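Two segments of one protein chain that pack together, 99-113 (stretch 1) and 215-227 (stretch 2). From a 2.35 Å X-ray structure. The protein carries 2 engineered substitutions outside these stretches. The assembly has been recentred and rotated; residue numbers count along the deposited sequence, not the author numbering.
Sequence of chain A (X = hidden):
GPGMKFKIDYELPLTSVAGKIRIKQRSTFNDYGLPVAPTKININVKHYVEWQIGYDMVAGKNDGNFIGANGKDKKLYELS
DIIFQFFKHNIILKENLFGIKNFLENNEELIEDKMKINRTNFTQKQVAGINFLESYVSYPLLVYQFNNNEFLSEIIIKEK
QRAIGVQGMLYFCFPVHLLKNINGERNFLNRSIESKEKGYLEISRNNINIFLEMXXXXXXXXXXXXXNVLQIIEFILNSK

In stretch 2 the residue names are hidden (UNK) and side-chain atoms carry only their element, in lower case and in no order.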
# COMPACT_ATOMS: atom_id res chain seq x y z
N GLY A 99 32.17 15.94 1.26
CA GLY A 99 31.10 16.92 1.27
C GLY A 99 29.77 16.33 1.71
O GLY A 99 29.01 16.97 2.44
N ILE A 100 29.48 15.11 1.28
CA ILE A 100 28.27 14.44 1.74
C ILE A 100 28.39 14.09 3.22
O ILE A 100 27.42 14.19 3.98
CB ILE A 100 27.98 13.19 0.89
CG1 ILE A 100 27.87 13.57 -0.59
CG2 ILE A 100 26.70 12.51 1.34
CD1 ILE A 100 27.61 12.39 -1.51
N LYS A 101 29.59 13.69 3.66
CA LYS A 101 29.79 13.34 5.06
C LYS A 101 29.56 14.55 5.96
O LYS A 101 28.83 14.46 6.96
CB LYS A 101 31.20 12.78 5.25
CG LYS A 101 31.55 12.44 6.69
CD LYS A 101 32.97 11.91 6.80
CE LYS A 101 33.36 11.66 8.25
NZ LYS A 101 34.75 11.15 8.37
N ASN A 102 30.18 15.69 5.64
CA ASN A 102 29.99 16.88 6.45
C ASN A 102 28.55 17.37 6.40
O ASN A 102 28.04 17.91 7.39
CB ASN A 102 30.94 17.99 5.99
CG ASN A 102 32.40 17.65 6.26
OD1 ASN A 102 32.71 16.89 7.18
ND2 ASN A 102 33.30 18.21 5.46
N PHE A 103 27.87 17.20 5.26
CA PHE A 103 26.47 17.60 5.16
C PHE A 103 25.59 16.76 6.07
O PHE A 103 24.70 17.30 6.74
CB PHE A 103 26.00 17.49 3.71
CG PHE A 103 24.52 17.63 3.54
CD1 PHE A 103 23.93 18.89 3.51
CD2 PHE A 103 23.71 16.52 3.39
CE1 PHE A 103 22.56 19.02 3.35
CE2 PHE A 103 22.34 16.65 3.23
CZ PHE A 103 21.77 17.90 3.21
N LEU A 104 25.81 15.45 6.11
CA LEU A 104 24.98 14.58 6.94
C LEU A 104 25.31 14.75 8.42
O LEU A 104 24.43 14.53 9.27
CB LEU A 104 25.16 13.13 6.51
CG LEU A 104 24.70 12.82 5.08
CD1 LEU A 104 24.96 11.37 4.73
CD2 LEU A 104 23.23 13.17 4.91
N GLU A 105 26.54 15.14 8.74
CA GLU A 105 26.91 15.35 10.14
C GLU A 105 26.26 16.62 10.70
O GLU A 105 25.86 16.65 11.87
CB GLU A 105 28.43 15.42 10.29
CG GLU A 105 29.14 14.09 10.11
CD GLU A 105 30.65 14.22 10.23
OE1 GLU A 105 31.16 15.36 10.24
OE2 GLU A 105 31.33 13.17 10.32
N ASN A 106 26.16 17.66 9.88
CA ASN A 106 25.60 18.93 10.33
C ASN A 106 24.09 19.02 10.15
O ASN A 106 23.46 19.91 10.73
CB ASN A 106 26.26 20.10 9.59
CG ASN A 106 27.70 20.31 10.00
OD1 ASN A 106 28.06 20.16 11.17
ND2 ASN A 106 28.54 20.67 9.03
N ASN A 107 23.49 18.13 9.37
CA ASN A 107 22.06 18.23 9.09
C ASN A 107 21.23 17.87 10.31
O ASN A 107 21.56 16.95 11.07
CB ASN A 107 21.67 17.31 7.93
CG ASN A 107 20.18 17.34 7.65
OD1 ASN A 107 19.53 18.38 7.76
ND2 ASN A 107 19.62 16.18 7.31
N GLU A 108 20.14 18.61 10.50
CA GLU A 108 19.19 18.35 11.57
C GLU A 108 17.79 17.99 11.08
O GLU A 108 17.04 17.36 11.84
CB GLU A 108 19.08 19.56 12.51
CG GLU A 108 20.33 19.84 13.32
CD GLU A 108 20.23 21.13 14.11
OE1 GLU A 108 19.73 22.13 13.55
OE2 GLU A 108 20.65 21.14 15.28
N GLU A 109 17.43 18.35 9.85
CA GLU A 109 16.10 18.09 9.32
C GLU A 109 16.06 16.70 8.68
O GLU A 109 16.76 16.45 7.70
CB GLU A 109 15.72 19.16 8.29
CG GLU A 109 15.74 20.58 8.83
CD GLU A 109 15.30 21.59 7.79
OE1 GLU A 109 15.01 21.19 6.65
OE2 GLU A 109 15.25 22.80 8.13
N LEU A 110 15.26 15.82 9.25
CA LEU A 110 15.07 14.48 8.72
C LEU A 110 13.68 14.35 8.09
O LEU A 110 12.71 14.93 8.57
CB LEU A 110 15.24 13.42 9.82
CG LEU A 110 16.63 13.34 10.43
CD1 LEU A 110 16.65 12.35 11.58
CD2 LEU A 110 17.66 12.96 9.37
N ILE A 111 13.62 13.57 7.01
CA ILE A 111 12.38 13.44 6.25
C ILE A 111 11.28 12.81 7.09
O ILE A 111 10.14 13.28 7.10
CB ILE A 111 12.64 12.64 4.96
CG1 ILE A 111 13.46 13.48 3.98
CG2 ILE A 111 11.34 12.17 4.33
CD1 ILE A 111 13.80 12.77 2.69
N GLU A 112 11.60 11.73 7.81
CA GLU A 112 10.59 11.05 8.61
C GLU A 112 10.13 11.88 9.81
O GLU A 112 9.12 11.53 10.43
CB GLU A 112 11.11 9.69 9.08
CG GLU A 112 11.27 8.69 7.93
CD GLU A 112 11.80 7.34 8.38
OE1 GLU A 112 12.01 7.16 9.60
OE2 GLU A 112 12.00 6.47 7.51
N ASP A 113 10.85 12.95 10.15
CA ASP A 113 10.40 13.87 11.19
C ASP A 113 9.62 15.06 10.64
O ASP A 113 8.78 15.61 11.36
CB ASP A 113 11.59 14.38 12.00
CG ASP A 113 12.28 13.28 12.79
OD1 ASP A 113 11.58 12.36 13.25
OD2 ASP A 113 13.51 13.34 12.95
N UNK A 215 22.57 8.95 -2.63
CA UNK A 215 23.12 8.57 -1.33
C UNK A 215 22.88 9.67 -0.30
O UNK A 215 22.52 9.38 0.85
c UNK A 215 24.61 8.28 -1.46
c UNK A 215 24.75 6.24 -0.02
c UNK A 215 26.78 7.67 -0.35
c UNK A 215 25.27 7.65 -0.23
N UNK A 216 23.07 10.93 -0.70
CA UNK A 216 22.82 12.04 0.21
C UNK A 216 21.36 12.11 0.64
O UNK A 216 21.07 12.44 1.79
c UNK A 216 23.76 15.81 -0.15
c UNK A 216 22.93 16.26 -1.33
n UNK A 216 23.41 17.56 -1.89
c UNK A 216 23.26 13.36 -0.43
c UNK A 216 23.19 14.55 0.50
N UNK A 217 20.44 11.79 -0.27
CA UNK A 217 19.02 11.84 0.06
C UNK A 217 18.66 10.73 1.05
O UNK A 217 17.88 10.95 1.98
c UNK A 217 18.37 13.02 -2.06
c UNK A 217 16.69 11.57 -0.88
c UNK A 217 18.17 11.76 -1.22
c UNK A 217 17.66 12.99 -3.39
N UNK A 218 19.22 9.53 0.86
CA UNK A 218 19.04 8.48 1.86
C UNK A 218 19.52 8.95 3.23
O UNK A 218 18.89 8.66 4.25
c UNK A 218 19.79 7.21 1.45
c UNK A 218 17.53 4.52 -0.99
c UNK A 218 17.96 5.53 1.14
c UNK A 218 18.99 6.27 0.60
c UNK A 218 17.22 4.65 0.36
c UNK A 218 18.56 5.25 -1.54
c UNK A 218 19.29 6.12 -0.75
N UNK A 219 20.62 9.70 3.27
CA UNK A 219 21.22 10.13 4.52
C UNK A 219 20.36 11.06 5.35
O UNK A 219 20.60 11.21 6.55
N UNK A 220 19.36 11.70 4.73
CA UNK A 220 18.46 12.60 5.46
C UNK A 220 17.09 11.97 5.68
O UNK A 220 16.17 12.65 6.13
c UNK A 220 19.70 14.51 4.41
c UNK A 220 17.48 13.79 3.47
c UNK A 220 18.32 13.95 4.74
c UNK A 220 17.14 15.11 2.80
N UNK A 221 16.93 10.68 5.36
CA UNK A 221 15.63 10.04 5.52
C UNK A 221 15.28 9.87 6.99
O UNK A 221 14.17 10.20 7.41
c UNK A 221 14.27 8.09 4.46
c UNK A 221 15.63 8.70 4.79
c UNK A 221 13.40 9.10 3.71
c UNK A 221 14.44 6.83 3.63
N UNK A 222 16.22 9.37 7.78
CA UNK A 222 16.02 9.17 9.21
C UNK A 222 17.39 9.12 9.88
O UNK A 222 18.43 9.16 9.22
o UNK A 222 15.98 6.74 9.14
c UNK A 222 15.23 7.89 9.49
N UNK A 223 17.38 9.03 11.21
CA UNK A 223 18.63 8.91 11.94
C UNK A 223 19.31 7.57 11.66
O UNK A 223 20.54 7.51 11.53
o UNK A 223 19.34 11.28 13.36
c UNK A 223 18.52 10.53 13.89
n UNK A 223 17.71 10.92 14.86
c UNK A 223 18.39 9.08 13.44
N UNK A 224 18.53 6.49 11.56
CA UNK A 224 19.12 5.20 11.23
C UNK A 224 19.73 5.22 9.83
O UNK A 224 20.84 4.72 9.63
c UNK A 224 18.07 4.09 11.35
c UNK A 224 17.65 3.84 12.78
o UNK A 224 18.36 4.19 13.72
n UNK A 224 16.48 3.24 12.96
N UNK A 225 19.01 5.79 8.86
CA UNK A 225 19.56 5.93 7.51
C UNK A 225 20.78 6.84 7.51
O UNK A 225 21.76 6.57 6.79
c UNK A 225 16.65 3.57 5.36
n UNK A 225 17.77 4.25 5.58
c UNK A 225 17.46 5.45 6.18
n UNK A 225 15.64 4.29 5.81
c UNK A 225 16.11 5.47 6.32
c UNK A 225 18.50 6.46 6.55
N UNK A 226 20.75 7.92 8.29
CA UNK A 226 21.92 8.78 8.41
C UNK A 226 23.12 8.00 8.91
O UNK A 226 24.22 8.11 8.35
n UNK A 226 21.74 12.05 11.41
c UNK A 226 21.39 13.33 11.36
n UNK A 226 20.27 13.74 11.93
c UNK A 226 22.73 10.99 9.40
c UNK A 226 22.95 11.50 10.82
n UNK A 226 22.18 14.21 10.75
c UNK A 226 21.62 9.96 9.34
N UNK A 227 22.93 7.20 9.96
CA UNK A 227 24.03 6.42 10.52
C UNK A 227 24.58 5.42 9.51
O UNK A 227 25.80 5.27 9.38
c UNK A 227 25.81 2.79 12.77
c UNK A 227 26.37 4.67 14.14
c UNK A 227 24.84 3.55 12.14
c UNK A 227 26.57 3.36 13.77
o UNK A 227 27.53 2.61 14.40
c UNK A 227 25.40 5.42 13.50
c UNK A 227 23.56 5.70 11.79
c UNK A 227 24.62 4.88 12.49

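Position 215, in a helix that runs nearly parallel to helix 99-106 (16° between axes), carries four carbons forked at the second; it makes no close contact with stretch 1 and is leucine, Leu215. At 216 four carbons in a row end in a nitrogen. The first, CB, lies 4.0 Å from Ile100 CG2, and the chain continues past the Phe103 ring: this is lysine, Lys216, with CG 3.5 Å from Phe103 CD2. Its NZ sits above the ring, 5.3 Å from the centroid, at most a weak attraction.

Position 217 has four carbons forked at the first, one arm two carbons long, and its CA-to-CB bond points away: isoleucine, Ile217. One carbon followed by a six-carbon ring, again with the CA-to-CB bond pointing away, makes 218 phenylalanine, Phe218. No side-chain atom exists at 219, where Leu104 CD2 comes within 3.6 Å of the backbone C; an ideal CB would lie 2.5 Å from Leu104 CD1, a clash. The residue is glycine, Gly219.

Position 220 again has four carbons forked at the first with one longer arm, wedged among Phe103, Leu104, Asn107 and Ile111. It is isoleucine, Ile220, whose CG2 lies 3.6 Å from Phe103 CE2 and 3.8 Å from Leu104 CD2. At 221, four carbons forked at the second start away from stretch 1, yet their end reaches Ile111: leucine, Leu221, with CD1 3.7 Å from Ile111 CG2.

At 222 one carbon is followed by one oxygen, and the carbon, CB, lies 3.3 Å from Glu112 OE1: serine, Ser222. Its OG caps the following helix, accepting from the backbone N of 225. Position 223 has two carbons, the second bearing an oxygen and a nitrogen, and approaches Leu110: asparagine, Asn223, OD1 3.4 Å from Leu110 CD1. The same pattern at 224, out of reach, gives Asn224. At 225 a carbon leads to a five-membered ring of three carbons and two nitrogens, with Glu112 OE2 at its edge, near the ring plane: histidine, His225.

At 226, three carbons and a nitrogen lead to a carbon carrying two more nitrogens, one of them 2.7 Å from Leu104 O and 2.8 Å from Asn107 O: arginine, Arg226. NH1 donates both hydrogen bonds, while Leu110 CD2 covers one guanidinium face. Position 227, one carbon and then a six-carbon ring bearing an oxygen, is out of reach of stretch 1: tyrosine, Tyr227.

The contact combines apolar packing around Ile220 with backbone pairing, Ile111 N to Ile220 O (2.9 Å) and Glu112 N to Leu221 O (3.0 Å). Arg226, whose NE and NH2 also donate to Asn223 OD1 (3.2 and 3.0 Å), binds carbonyls where helix 99-106 ends.

Stretch 2 (215-227) LKIFGILSNNHRY
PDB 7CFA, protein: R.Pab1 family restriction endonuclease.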